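P22 protein (Trypanosoma brucei, PDB 3JV1) is a Mam33-family accessory factor in RNA editing specific to cytochrome oxidase subunit II. Local coordinates at residues L58-E63 with I70-D75; M89-G94 with N156-F161; D93-I98 with V150-A155. One frame throughout, in Å; residues are numbered along the deposited sequence.

Contact 1 lies within the antiparallel sheet; contacts 2 and 3 lie where that sheet meets helix 152-181. Contact 1 comes first along the chain and pairs neighbouring strands 54-63 and 72-80. Contacts 2 and 3 share Asp93 and Gly94, in the turn between strands 83-92 and 95-104, and both reach forward to helix 152-181. The centres of contacts 1 and 2 are about 9 Å apart, those of 2 and 3 about 6 Å, and those of 1 and 3 about 11 Å. Leu74, Ile158 and Phe96 touch across the contacts, so strand pairing and helix packing share one apolar layer, which ties the C-terminal helix to four consecutive strands.

Contact 1 of 3, residues L58-E63 with I70-D75; sequences LQLTGE and ITRTLD
The carbonyl oxygen of Thr73 is gripped by two successive amides of the facing strand: Thr61 N donates a nearly straight bond of 2.8 Å to Thr73 O, from above the carbonyl plane, and Gly62 N adds a weak one at 3.3 Å. One residue thus faces two, and the register slips by one between the Leu60-Leu74 and Gly62-Thr73 pairs. Gly62 sits at phi 153°, where a CB would be jammed against the preceding carbonyl oxygen; glycine suits the place. Its own carbonyl returns the pairing, Thr73 N to Gly62 O at 2.8 Å, and regular pairing is found again at Gln59 and Asp75, joined by two backbone bonds.

The slip also brings two threonines onto the same side. Each has OG1 between its backbone N and carbonyl carbon (chi1 57° for Thr61, 54° for Thr73), and the hydroxyls hydrogen-bond, Thr61 OG1 to Thr73 OG1, at 2.9 Å, the side chains crossing at about a right angle. A water 2.7 Å from Thr61 OG1 donates to Asp75 OD1, extending this polar chain along the more exposed face. Beta-branched Thr73 suits its extended backbone, while the short hydroxyl side chain of Thr61 reaches both Thr73 OG1 and the water.

On the opposite face the leucines meet. Leu74 holds the centre, its CD1 3.9 Å from Leu58 CD1 and its CD2 4.1 Å from Leu60 CD1. Leu58 and Leu74 also touch Ile158 of helix 152-181, which explains the branched aliphatic residues here. Arg72, buried on that face, carries its charge to Asp159 of the same helix in a salt bridge. With Thr61 and Gly62 both opposite Thr73, the arrangement is a classic beta bulge, set in the hairpin of strands 54-63 and 72-80.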
ATOM      1  N   LEU A  58     -16.705   1.110  13.843  1.00 33.91           N
ATOM      2  CA  LEU A  58     -16.327  -0.077  13.090  1.00 36.30           C
ATOM      3  C   LEU A  58     -16.107   0.338  11.645  1.00 34.94           C
ATOM      4  O   LEU A  58     -17.036   0.803  10.994  1.00 34.31           O
ATOM      5  CB  LEU A  58     -17.449  -1.117  13.138  1.00 38.74           C
ATOM      6  CG  LEU A  58     -17.530  -2.173  14.238  1.00 43.49           C
ATOM      7  CD1 LEU A  58     -16.756  -3.408  13.810  1.00 45.14           C
ATOM      8  CD2 LEU A  58     -17.020  -1.610  15.559  1.00 44.88           C
ATOM      9  N   GLN A  59     -14.888   0.165  11.146  1.00 33.57           N
ATOM     10  CA  GLN A  59     -14.569   0.530   9.764  1.00 33.56           C
ATOM     11  C   GLN A  59     -13.988  -0.675   9.038  1.00 32.25           C
ATOM     12  O   GLN A  59     -12.908  -1.144   9.406  1.00 30.62           O
ATOM     13  CB  GLN A  59     -13.517   1.648   9.716  1.00 34.36           C
ATOM     14  CG  GLN A  59     -13.720   2.785  10.689  1.00 39.82           C
ATOM     15  CD  GLN A  59     -12.579   3.790  10.648  1.00 42.38           C
ATOM     16  OE1 GLN A  59     -11.407   3.419  10.731  1.00 44.87           O
ATOM     17  NE2 GLN A  59     -12.917   5.070  10.530  1.00 43.81           N
ATOM     18  N   LEU A  60     -14.687  -1.180   8.023  1.00 32.92           N
ATOM     19  CA  LEU A  60     -14.171  -2.314   7.252  1.00 34.04           C
ATOM     20  C   LEU A  60     -12.938  -1.810   6.525  1.00 35.49           C
ATOM     21  O   LEU A  60     -12.946  -0.700   6.000  1.00 35.30           O
ATOM     22  CB  LEU A  60     -15.194  -2.794   6.224  1.00 35.86           C
ATOM     23  CG  LEU A  60     -16.319  -3.729   6.671  1.00 34.85           C
ATOM     24  CD1 LEU A  60     -15.755  -5.116   6.893  1.00 40.03           C
ATOM     25  CD2 LEU A  60     -16.981  -3.199   7.925  1.00 36.78           C
ATOM     26  N   THR A  61     -11.879  -2.612   6.499  1.00 35.88           N
ATOM     27  CA  THR A  61     -10.653  -2.195   5.840  1.00 38.59           C
ATOM     28  C   THR A  61     -10.247  -3.082   4.665  1.00 41.88           C
ATOM     29  O   THR A  61      -9.278  -2.783   3.966  1.00 40.68           O
ATOM     30  CB  THR A  61      -9.471  -2.119   6.841  1.00 37.25           C
ATOM     31  OG1 THR A  61      -9.301  -3.385   7.481  1.00 36.94           O
ATOM     32  CG2 THR A  61      -9.725  -1.060   7.893  1.00 37.23           C
ATOM     33  N   GLY A  62     -10.977  -4.172   4.444  1.00 45.92           N
ATOM     34  CA  GLY A  62     -10.645  -5.036   3.328  1.00 50.87           C
ATOM     35  C   GLY A  62     -11.022  -6.494   3.468  1.00 55.56           C
ATOM     36  O   GLY A  62     -11.680  -6.898   4.428  1.00 54.91           O
ATOM     37  N   GLU A  63     -10.607  -7.272   2.472  1.00 60.07           N
ATOM     38  CA  GLU A  63     -10.837  -8.713   2.398  1.00 65.70           C
ATOM     39  C   GLU A  63      -9.449  -9.228   2.048  1.00 68.93           C
ATOM     40  O   GLU A  63      -8.760  -8.609   1.243  1.00 69.82           O
ATOM     41  CB  GLU A  63     -11.815  -9.042   1.271  1.00 66.33           C
ATOM     42  CG  GLU A  63     -13.123  -8.258   1.315  1.00 68.43           C
ATOM     43  CD  GLU A  63     -12.933  -6.767   1.070  1.00 69.69           C
ATOM     44  OE1 GLU A  63     -12.355  -6.402   0.024  1.00 70.78           O
ATOM     45  OE2 GLU A  63     -13.363  -5.958   1.920  1.00 69.92           O
ATOM     46  N   ILE A  70     -14.154 -16.732   3.143  1.00 72.97           N
ATOM     47  CA  ILE A  70     -13.951 -15.289   3.042  1.00 69.44           C
ATOM     48  C   ILE A  70     -13.669 -14.644   4.399  1.00 66.90           C
ATOM     49  O   ILE A  70     -14.493 -14.724   5.312  1.00 66.58           O
ATOM     50  CB  ILE A  70     -15.196 -14.605   2.437  1.00 69.48           C
ATOM     51  CG1 ILE A  70     -15.637 -15.353   1.174  1.00 69.22           C
ATOM     52  CG2 ILE A  70     -14.885 -13.145   2.124  1.00 69.28           C
ATOM     53  CD1 ILE A  70     -16.980 -14.910   0.622  1.00 68.37           C
ATOM     54  N   THR A  71     -12.507 -14.006   4.527  1.00 62.34           N
ATOM     55  CA  THR A  71     -12.142 -13.337   5.772  1.00 59.13           C
ATOM     56  C   THR A  71     -12.036 -11.830   5.543  1.00 56.09           C
ATOM     57  O   THR A  71     -11.340 -11.377   4.632  1.00 56.61           O
ATOM     58  CB  THR A  71     -10.798 -13.865   6.336  1.00 59.23           C
ATOM     59  OG1 THR A  71      -9.742 -13.579   5.416  1.00 60.63           O
ATOM     60  CG2 THR A  71     -10.866 -15.364   6.555  1.00 59.36           C
ATOM     61  N   ARG A  72     -12.736 -11.058   6.366  1.00 52.15           N
ATOM     62  CA  ARG A  72     -12.729  -9.603   6.246  1.00 48.79           C
ATOM     63  C   ARG A  72     -11.917  -8.932   7.351  1.00 45.34           C
ATOM     64  O   ARG A  72     -11.853  -9.423   8.476  1.00 44.40           O
ATOM     65  CB  ARG A  72     -14.161  -9.070   6.286  1.00 50.25           C
ATOM     66  CG  ARG A  72     -15.072  -9.650   5.216  1.00 52.87           C
ATOM     67  CD  ARG A  72     -16.512  -9.197   5.392  1.00 53.60           C
ATOM     68  NE  ARG A  72     -17.381  -9.701   4.328  1.00 57.34           N
ATOM     69  CZ  ARG A  72     -17.558 -10.990   4.051  1.00 58.25           C
ATOM     70  NH1 ARG A  72     -16.925 -11.916   4.758  1.00 59.52           N
ATOM     71  NH2 ARG A  72     -18.376 -11.356   3.072  1.00 57.74           N
ATOM     72  N   THR A  73     -11.285  -7.814   7.022  1.00 40.67           N
ATOM     73  CA  THR A  73     -10.513  -7.079   8.004  1.00 38.54           C
ATOM     74  C   THR A  73     -11.247  -5.787   8.327  1.00 36.10           C
ATOM     75  O   THR A  73     -11.901  -5.196   7.471  1.00 35.01           O
ATOM     76  CB  THR A  73      -9.098  -6.718   7.496  1.00 39.99           C
ATOM     77  OG1 THR A  73      -9.200  -6.017   6.254  1.00 39.41           O
ATOM     78  CG2 THR A  73      -8.250  -7.970   7.309  1.00 41.22           C
ATOM     79  N   LEU A  74     -11.148  -5.363   9.575  1.00 33.01           N
ATOM     80  CA  LEU A  74     -11.784  -4.134   9.996  1.00 32.12           C
ATOM     81  C   LEU A  74     -11.083  -3.602  11.226  1.00 30.40           C
ATOM     82  O   LEU A  74     -10.375  -4.332  11.911  1.00 30.91           O
ATOM     83  CB  LEU A  74     -13.273  -4.367  10.282  1.00 30.47           C
ATOM     84  CG  LEU A  74     -13.702  -5.543  11.163  1.00 34.55           C
ATOM     85  CD1 LEU A  74     -13.524  -5.200  12.628  1.00 35.18           C
ATOM     86  CD2 LEU A  74     -15.170  -5.866  10.888  1.00 38.37           C
ATOM     87  N   ASP A  75     -11.263  -2.313  11.478  1.00 29.86           N
ATOM     88  CA  ASP A  75     -10.690  -1.664  12.640  1.00 29.33           C
ATOM     89  C   ASP A  75     -11.842  -1.316  13.563  1.00 30.66           C
ATOM     90  O   ASP A  75     -12.911  -0.904  13.111  1.00 31.60           O
ATOM     91  CB  ASP A  75      -9.989  -0.356  12.271  1.00 29.28           C
ATOM     92  CG  ASP A  75      -8.622  -0.566  11.663  1.00 33.30           C
ATOM     93  OD1 ASP A  75      -8.081  -1.686  11.750  1.00 31.23           O
ATOM     94  OD2 ASP A  75      -8.085   0.410  11.107  1.00 35.90           O
TER
HETATM   95  O   HOH W   1      -7.866  -3.289   9.726  1.00 40.54           O

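Contact 2 of 3, residues M89-G94 with N156-F161; sequences MSVEDG and NFIDQF
With CG1 of Val91 anti to its backbone N (chi1 173°) and CG of Asp159 anti to its own carbonyl carbon (chi1 -76°), the two side chains reach toward each other tip to tip. Val91 CG1 comes within 3.3 Å of Asp159 OD2 and 3.7 Å of Asp159 OD1, so a methyl group rests against the carboxylate. An acid can lie beside a valine here because its charge is met elsewhere: OD1 forms a salt bridge with NH1 of Arg72, on the neighbouring strand. That bridge probably stabilises the ionised carboxylate.

The second branch of Val91 makes the apolar part of the contact, CG2 lying 4.4 Å from Ile158 CG2. Ile158 continues inward to Leu74 and Phe96, and a branched aliphatic side chain suits this helix position, turned to the sheet. Here helix 152-181 packs on the antiparallel sheet where strands 83-92 and 95-104 are joined by a tight turn.

Asp93 and Gly94 form that turn, both with positive phi, in a conformation close to type I'. No hydrogen bond joins the two segments, and the turn meets the helix by packing alone. Glycine adopts such angles readily, and having no side chain, Gly94 can bring its backbone close to the helix: its N lies 3.5 Å from Asp159 OD2, and its O is 4.0 Å from Asn156 N.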
ATOM      1  N   MET A  89      -8.673  -5.935  13.536  1.00 34.86           N
ATOM      2  CA  MET A  89      -9.293  -7.245  13.575  1.00 35.67           C
ATOM      3  C   MET A  89      -9.746  -7.803  12.242  1.00 36.37           C
ATOM      4  O   MET A  89      -9.698  -7.139  11.209  1.00 33.88           O
ATOM      5  CB  MET A  89     -10.494  -7.212  14.516  1.00 38.76           C
ATOM      6  CG  MET A  89     -10.182  -6.658  15.891  1.00 43.49           C
ATOM      7  SD  MET A  89     -11.372  -7.216  17.083  1.00 50.07           S
ATOM      8  CE  MET A  89     -12.705  -6.115  16.763  1.00 46.32           C
ATOM      9  N   SER A  90     -10.186  -9.049  12.288  1.00 36.52           N
ATOM     10  CA  SER A  90     -10.698  -9.715  11.110  1.00 39.98           C
ATOM     11  C   SER A  90     -11.801 -10.673  11.544  1.00 40.47           C
ATOM     12  O   SER A  90     -11.792 -11.182  12.666  1.00 42.03           O
ATOM     13  CB  SER A  90      -9.573 -10.447  10.373  1.00 40.18           C
ATOM     14  OG  SER A  90      -8.812 -11.242  11.255  1.00 43.68           O
ATOM     15  N   VAL A  91     -12.780 -10.876  10.672  1.00 41.25           N
ATOM     16  CA  VAL A  91     -13.884 -11.774  10.970  1.00 43.94           C
ATOM     17  C   VAL A  91     -13.627 -13.110  10.296  1.00 45.87           C
ATOM     18  O   VAL A  91     -13.531 -13.191   9.074  1.00 45.90           O
ATOM     19  CB  VAL A  91     -15.236 -11.208  10.472  1.00 42.49           C
ATOM     20  CG1 VAL A  91     -16.334 -12.246  10.645  1.00 44.20           C
ATOM     21  CG2 VAL A  91     -15.589  -9.951  11.245  1.00 42.26           C
ATOM     22  N   GLU A  92     -13.493 -14.150  11.107  1.00 48.39           N
ATOM     23  CA  GLU A  92     -13.248 -15.492  10.608  1.00 52.04           C
ATOM     24  C   GLU A  92     -14.330 -16.403  11.162  1.00 52.65           C
ATOM     25  O   GLU A  92     -14.364 -16.697  12.356  1.00 52.41           O
ATOM     26  CB  GLU A  92     -11.854 -15.966  11.032  1.00 52.87           C
ATOM     27  CG  GLU A  92     -10.732 -15.214  10.330  1.00 56.58           C
ATOM     28  CD  GLU A  92      -9.362 -15.496  10.914  1.00 59.54           C
ATOM     29  OE1 GLU A  92      -8.924 -16.664  10.887  1.00 59.61           O
ATOM     30  OE2 GLU A  92      -8.715 -14.543  11.401  1.00 61.88           O
ATOM     31  N   ASP A  93     -15.233 -16.813  10.276  1.00 54.65           N
ATOM     32  CA  ASP A  93     -16.358 -17.681  10.615  1.00 56.14           C
ATOM     33  C   ASP A  93     -17.210 -17.143  11.759  1.00 55.04           C
ATOM     34  O   ASP A  93     -17.287 -17.745  12.827  1.00 56.66           O
ATOM     35  CB  ASP A  93     -15.874 -19.089  10.967  1.00 59.30           C
ATOM     36  CG  ASP A  93     -16.998 -20.118  10.928  1.00 62.53           C
ATOM     37  OD1 ASP A  93     -17.506 -20.398   9.819  1.00 62.36           O
ATOM     38  OD2 ASP A  93     -17.377 -20.639  12.002  1.00 64.35           O
ATOM     39  N   GLY A  94     -17.847 -16.002  11.529  1.00 53.73           N
ATOM     40  CA  GLY A  94     -18.710 -15.418  12.539  1.00 51.62           C
ATOM     41  C   GLY A  94     -18.073 -14.950  13.832  1.00 50.34           C
ATOM     42  O   GLY A  94     -18.784 -14.520  14.739  1.00 50.21           O
ATOM     43  N   ASN A 156     -21.197 -11.741  13.176  1.00 41.30           N
ATOM     44  CA  ASN A 156     -22.146 -12.470  12.359  1.00 41.73           C
ATOM     45  C   ASN A 156     -22.932 -11.503  11.476  1.00 41.82           C
ATOM     46  O   ASN A 156     -23.204 -11.801  10.312  1.00 41.27           O
ATOM     47  CB  ASN A 156     -23.091 -13.254  13.267  1.00 44.03           C
ATOM     48  CG  ASN A 156     -23.771 -14.390  12.551  1.00 47.97           C
ATOM     49  OD1 ASN A 156     -24.777 -14.202  11.867  1.00 50.69           O
ATOM     50  ND2 ASN A 156     -23.216 -15.585  12.693  1.00 52.22           N
ATOM     51  N   PHE A 157     -23.297 -10.348  12.031  1.00 38.45           N
ATOM     52  CA  PHE A 157     -24.028  -9.347  11.267  1.00 36.95           C
ATOM     53  C   PHE A 157     -23.171  -8.786  10.137  1.00 36.27           C
ATOM     54  O   PHE A 157     -23.674  -8.495   9.061  1.00 37.64           O
ATOM     55  CB  PHE A 157     -24.467  -8.177  12.145  1.00 35.91           C
ATOM     56  CG  PHE A 157     -24.978  -7.001  11.355  1.00 34.07           C
ATOM     57  CD1 PHE A 157     -26.270  -6.993  10.850  1.00 35.71           C
ATOM     58  CD2 PHE A 157     -24.142  -5.929  11.066  1.00 33.03           C
ATOM     59  CE1 PHE A 157     -26.723  -5.935  10.067  1.00 36.27           C
ATOM     60  CE2 PHE A 157     -24.583  -4.874  10.288  1.00 35.01           C
ATOM     61  CZ  PHE A 157     -25.877  -4.874   9.786  1.00 35.04           C
ATOM     62  N   ILE A 158     -21.881  -8.617  10.395  1.00 35.52           N
ATOM     63  CA  ILE A 158     -20.971  -8.088   9.391  1.00 35.96           C
ATOM     64  C   ILE A 158     -20.869  -8.983   8.152  1.00 36.52           C
ATOM     65  O   ILE A 158     -20.846  -8.478   7.031  1.00 34.76           O
ATOM     66  CB  ILE A 158     -19.567  -7.857  10.002  1.00 35.77           C
ATOM     67  CG1 ILE A 158     -19.616  -6.631  10.915  1.00 37.61           C
ATOM     68  CG2 ILE A 158     -18.524  -7.673   8.906  1.00 35.19           C
ATOM     69  CD1 ILE A 158     -18.342  -6.359  11.653  1.00 38.95           C
ATOM     70  N   ASP A 159     -20.798 -10.299   8.351  1.00 37.54           N
ATOM     71  CA  ASP A 159     -20.715 -11.232   7.225  1.00 39.60           C
ATOM     72  C   ASP A 159     -22.019 -11.191   6.453  1.00 38.31           C
ATOM     73  O   ASP A 159     -22.031 -11.050   5.229  1.00 39.28           O
ATOM     74  CB  ASP A 159     -20.477 -12.672   7.694  1.00 40.81           C
ATOM     75  CG  ASP A 159     -19.050 -12.924   8.131  1.00 44.98           C
ATOM     76  OD1 ASP A 159     -18.121 -12.427   7.457  1.00 46.62           O
ATOM     77  OD2 ASP A 159     -18.855 -13.640   9.140  1.00 47.81           O
ATOM     78  N   GLN A 160     -23.121 -11.331   7.180  1.00 37.91           N
ATOM     79  CA  GLN A 160     -24.444 -11.300   6.570  1.00 38.28           C
ATOM     80  C   GLN A 160     -24.701  -9.999   5.812  1.00 37.09           C
ATOM     81  O   GLN A 160     -25.168 -10.025   4.671  1.00 34.76           O
ATOM     82  CB  GLN A 160     -25.522 -11.501   7.636  1.00 42.00           C
ATOM     83  CG  GLN A 160     -25.841 -12.957   7.931  1.00 48.49           C
ATOM     84  CD  GLN A 160     -26.810 -13.120   9.096  1.00 51.31           C
ATOM     85  OE1 GLN A 160     -27.809 -12.406   9.198  1.00 53.74           O
ATOM     86  NE2 GLN A 160     -26.520 -14.074   9.975  1.00 54.65           N
ATOM     87  N   PHE A 161     -24.398  -8.861   6.432  1.00 33.56           N
ATOM     88  CA  PHE A 161     -24.621  -7.590   5.756  1.00 35.07           C
ATOM     89  C   PHE A 161     -23.728  -7.448   4.519  1.00 34.90           C
ATOM     90  O   PHE A 161     -24.161  -6.950   3.489  1.00 35.40           O
ATOM     91  CB  PHE A 161     -24.371  -6.407   6.697  1.00 31.85           C
ATOM     92  CG  PHE A 161     -24.959  -5.123   6.197  1.00 32.39           C
ATOM     93  CD1 PHE A 161     -26.319  -4.868   6.343  1.00 34.69           C
ATOM     94  CD2 PHE A 161     -24.176  -4.200   5.519  1.00 33.01           C
ATOM     95  CE1 PHE A 161     -26.891  -3.713   5.820  1.00 33.95           C
ATOM     96  CE2 PHE A 161     -24.735  -3.040   4.988  1.00 32.75           C
ATOM     97  CZ  PHE A 161     -26.096  -2.797   5.139  1.00 35.03           C
TER

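Contact 3 of 3, residues D93-I98 with V150-A155; sequences DGEFVI and VNDTLA
The ring of Phe96 is sandwiched between two methyl groups: Val150 CG1 lies over one face, 3.9 Å from the ring centroid, and Ala155 CB over the opposite face at 3.8 Å. Both are CH-pi contacts, displaced somewhat toward the rim. CG of Phe96 lies anti to its carbonyl carbon (chi1 -83°), the rotation that starts the ring toward the helix although CB does not point there. The edge is filled as well, with Leu154 CB in the ring plane and Asn151 O near it, 3.1 Å from Phe96 CE2. That oxygen also accepts the helical bond from Ala155 N at 3.0 Å, so the residues at the helix start surround the CD2-CE2-CZ edge of the ring. A flat aromatic group suits a slot this narrow, and alanine lets the helix come close.

Ala155 CB also lies 3.2 Å from Gly94 O, where the chain leaves the turn.

On the polar side, Asp152 OD1 accepts a bond of 2.6 Å from a water, which in turn accepts from Phe96 N at 3.1 Å and so joins strand to helix. An acid in the first turn of a helix would be expected to interact favourably with the helix N-terminus. Glu95 runs alongside, pointing the same way as Asp152, with the carboxylate planes 18° apart and Glu95 OE2 3.7 Å from Asp152 OD1. Two like charges this close would be expected to repel, although both residues are exposed to solvent.

Asn151 occupies the N-cap position, and the whole is helix-on-sheet packing: it sets the N-terminal turn of helix 152-181 against the outermost strand of the sheet within this chain.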
ATOM      1  N   ASP A  93     -15.233 -16.813  10.276  1.00 54.65           N
ATOM      2  CA  ASP A  93     -16.358 -17.681  10.615  1.00 56.14           C
ATOM      3  C   ASP A  93     -17.210 -17.143  11.759  1.00 55.04           C
ATOM      4  O   ASP A  93     -17.287 -17.745  12.827  1.00 56.66           O
ATOM      5  CB  ASP A  93     -15.874 -19.089  10.967  1.00 59.30           C
ATOM      6  CG  ASP A  93     -16.998 -20.118  10.928  1.00 62.53           C
ATOM      7  OD1 ASP A  93     -17.506 -20.398   9.819  1.00 62.36           O
ATOM      8  OD2 ASP A  93     -17.377 -20.639  12.002  1.00 64.35           O
ATOM      9  N   GLY A  94     -17.847 -16.002  11.529  1.00 53.73           N
ATOM     10  CA  GLY A  94     -18.710 -15.418  12.539  1.00 51.62           C
ATOM     11  C   GLY A  94     -18.073 -14.950  13.832  1.00 50.34           C
ATOM     12  O   GLY A  94     -18.784 -14.520  14.739  1.00 50.21           O
ATOM     13  N   GLU A  95     -16.750 -15.023  13.936  1.00 48.89           N
ATOM     14  CA  GLU A  95     -16.078 -14.579  15.154  1.00 48.25           C
ATOM     15  C   GLU A  95     -15.039 -13.503  14.893  1.00 45.86           C
ATOM     16  O   GLU A  95     -14.430 -13.460  13.826  1.00 43.90           O
ATOM     17  CB  GLU A  95     -15.386 -15.747  15.855  1.00 51.24           C
ATOM     18  CG  GLU A  95     -16.297 -16.883  16.268  1.00 55.87           C
ATOM     19  CD  GLU A  95     -15.633 -17.798  17.279  1.00 59.27           C
ATOM     20  OE1 GLU A  95     -14.491 -18.241  17.024  1.00 59.89           O
ATOM     21  OE2 GLU A  95     -16.256 -18.072  18.329  1.00 60.04           O
ATOM     22  N   PHE A  96     -14.834 -12.643  15.885  1.00 44.68           N
ATOM     23  CA  PHE A  96     -13.844 -11.580  15.786  1.00 43.18           C
ATOM     24  C   PHE A  96     -12.494 -12.111  16.241  1.00 43.16           C
ATOM     25  O   PHE A  96     -12.394 -12.773  17.268  1.00 43.99           O
ATOM     26  CB  PHE A  96     -14.221 -10.391  16.679  1.00 42.51           C
ATOM     27  CG  PHE A  96     -15.214  -9.447  16.061  1.00 40.81           C
ATOM     28  CD1 PHE A  96     -14.885  -8.722  14.918  1.00 39.60           C
ATOM     29  CD2 PHE A  96     -16.472  -9.277  16.624  1.00 38.30           C
ATOM     30  CE1 PHE A  96     -15.795  -7.841  14.347  1.00 38.47           C
ATOM     31  CE2 PHE A  96     -17.392  -8.395  16.057  1.00 39.47           C
ATOM     32  CZ  PHE A  96     -17.052  -7.678  14.915  1.00 39.14           C
ATOM     33  N   VAL A  97     -11.458 -11.830  15.465  1.00 41.51           N
ATOM     34  CA  VAL A  97     -10.118 -12.244  15.823  1.00 40.45           C
ATOM     35  C   VAL A  97      -9.300 -10.965  15.976  1.00 39.30           C
ATOM     36  O   VAL A  97      -9.254 -10.139  15.069  1.00 38.51           O
ATOM     37  CB  VAL A  97      -9.486 -13.116  14.730  1.00 41.02           C
ATOM     38  CG1 VAL A  97      -8.074 -13.489  15.123  1.00 42.24           C
ATOM     39  CG2 VAL A  97     -10.328 -14.368  14.515  1.00 43.41           C
ATOM     40  N   ILE A  98      -8.676 -10.782  17.131  1.00 36.70           N
ATOM     41  CA  ILE A  98      -7.869  -9.595  17.340  1.00 35.16           C
ATOM     42  C   ILE A  98      -6.480  -9.849  16.756  1.00 35.21           C
ATOM     43  O   ILE A  98      -5.811 -10.809  17.133  1.00 34.24           O
ATOM     44  CB  ILE A  98      -7.723  -9.271  18.839  1.00 34.96           C
ATOM     45  CG1 ILE A  98      -9.101  -9.121  19.480  1.00 35.99           C
ATOM     46  CG2 ILE A  98      -6.928  -7.991  19.010  1.00 34.56           C
ATOM     47  CD1 ILE A  98      -9.060  -9.144  20.990  1.00 35.57           C
ATOM     48  N   VAL A 150     -19.142  -5.725  20.715  1.00 36.55           N
ATOM     49  CA  VAL A 150     -18.286  -6.278  19.671  1.00 37.10           C
ATOM     50  C   VAL A 150     -18.091  -7.742  20.018  1.00 38.42           C
ATOM     51  O   VAL A 150     -17.107  -8.131  20.650  1.00 36.90           O
ATOM     52  CB  VAL A 150     -16.931  -5.557  19.616  1.00 36.63           C
ATOM     53  CG1 VAL A 150     -16.136  -6.047  18.422  1.00 36.07           C
ATOM     54  CG2 VAL A 150     -17.156  -4.050  19.526  1.00 36.99           C
ATOM     55  N   ASN A 151     -19.063  -8.542  19.596  1.00 40.38           N
ATOM     56  CA  ASN A 151     -19.093  -9.966  19.875  1.00 42.75           C
ATOM     57  C   ASN A 151     -19.413 -10.772  18.620  1.00 43.58           C
ATOM     58  O   ASN A 151     -19.404 -10.234  17.512  1.00 44.28           O
ATOM     59  CB  ASN A 151     -20.138 -10.217  20.965  1.00 42.58           C
ATOM     60  CG  ASN A 151     -21.423  -9.439  20.720  1.00 44.73           C
ATOM     61  OD1 ASN A 151     -22.141  -9.080  21.656  1.00 47.33           O
ATOM     62  ND2 ASN A 151     -21.721  -9.181  19.456  1.00 43.96           N
ATOM     63  N   ASP A 152     -19.692 -12.061  18.798  1.00 43.82           N
ATOM     64  CA  ASP A 152     -20.000 -12.943  17.676  1.00 46.05           C
ATOM     65  C   ASP A 152     -21.262 -12.528  16.944  1.00 44.65           C
ATOM     66  O   ASP A 152     -21.396 -12.761  15.742  1.00 44.05           O
ATOM     67  CB  ASP A 152     -20.147 -14.390  18.148  1.00 49.34           C
ATOM     68  CG  ASP A 152     -18.851 -14.968  18.660  1.00 52.22           C
ATOM     69  OD1 ASP A 152     -17.796 -14.690  18.056  1.00 55.23           O
ATOM     70  OD2 ASP A 152     -18.886 -15.710  19.663  1.00 57.23           O
ATOM     71  N   THR A 153     -22.186 -11.914  17.671  1.00 42.85           N
ATOM     72  CA  THR A 153     -23.430 -11.459  17.073  1.00 43.06           C
ATOM     73  C   THR A 153     -23.118 -10.379  16.047  1.00 40.93           C
ATOM     74  O   THR A 153     -23.637 -10.402  14.938  1.00 39.89           O
ATOM     75  CB  THR A 153     -24.370 -10.868  18.129  1.00 44.54           C
ATOM     76  OG1 THR A 153     -24.557 -11.815  19.185  1.00 47.50           O
ATOM     77  CG2 THR A 153     -25.714 -10.535  17.508  1.00 46.58           C
ATOM     78  N   LEU A 154     -22.264  -9.434  16.426  1.00 39.12           N
ATOM     79  CA  LEU A 154     -21.883  -8.349  15.532  1.00 38.36           C
ATOM     80  C   LEU A 154     -21.044  -8.882  14.380  1.00 38.24           C
ATOM     81  O   LEU A 154     -21.217  -8.469  13.238  1.00 37.65           O
ATOM     82  CB  LEU A 154     -21.082  -7.293  16.288  1.00 37.81           C
ATOM     83  CG  LEU A 154     -20.645  -6.090  15.454  1.00 37.33           C
ATOM     84  CD1 LEU A 154     -21.895  -5.310  15.013  1.00 34.96           C
ATOM     85  CD2 LEU A 154     -19.705  -5.209  16.270  1.00 34.70           C
ATOM     86  N   ALA A 155     -20.133  -9.797  14.685  1.00 38.70           N
ATOM     87  CA  ALA A 155     -19.278 -10.379  13.657  1.00 40.68           C
ATOM     88  C   ALA A 155     -20.170 -11.087  12.655  1.00 41.23           C
ATOM     89  O   ALA A 155     -19.943 -11.035  11.447  1.00 42.55           O
ATOM     90  CB  ALA A 155     -18.303 -11.366  14.280  1.00 41.33           C
TER
HETATM   91  O   HOH W   2     -16.608 -12.429  18.409  1.00 44.53           O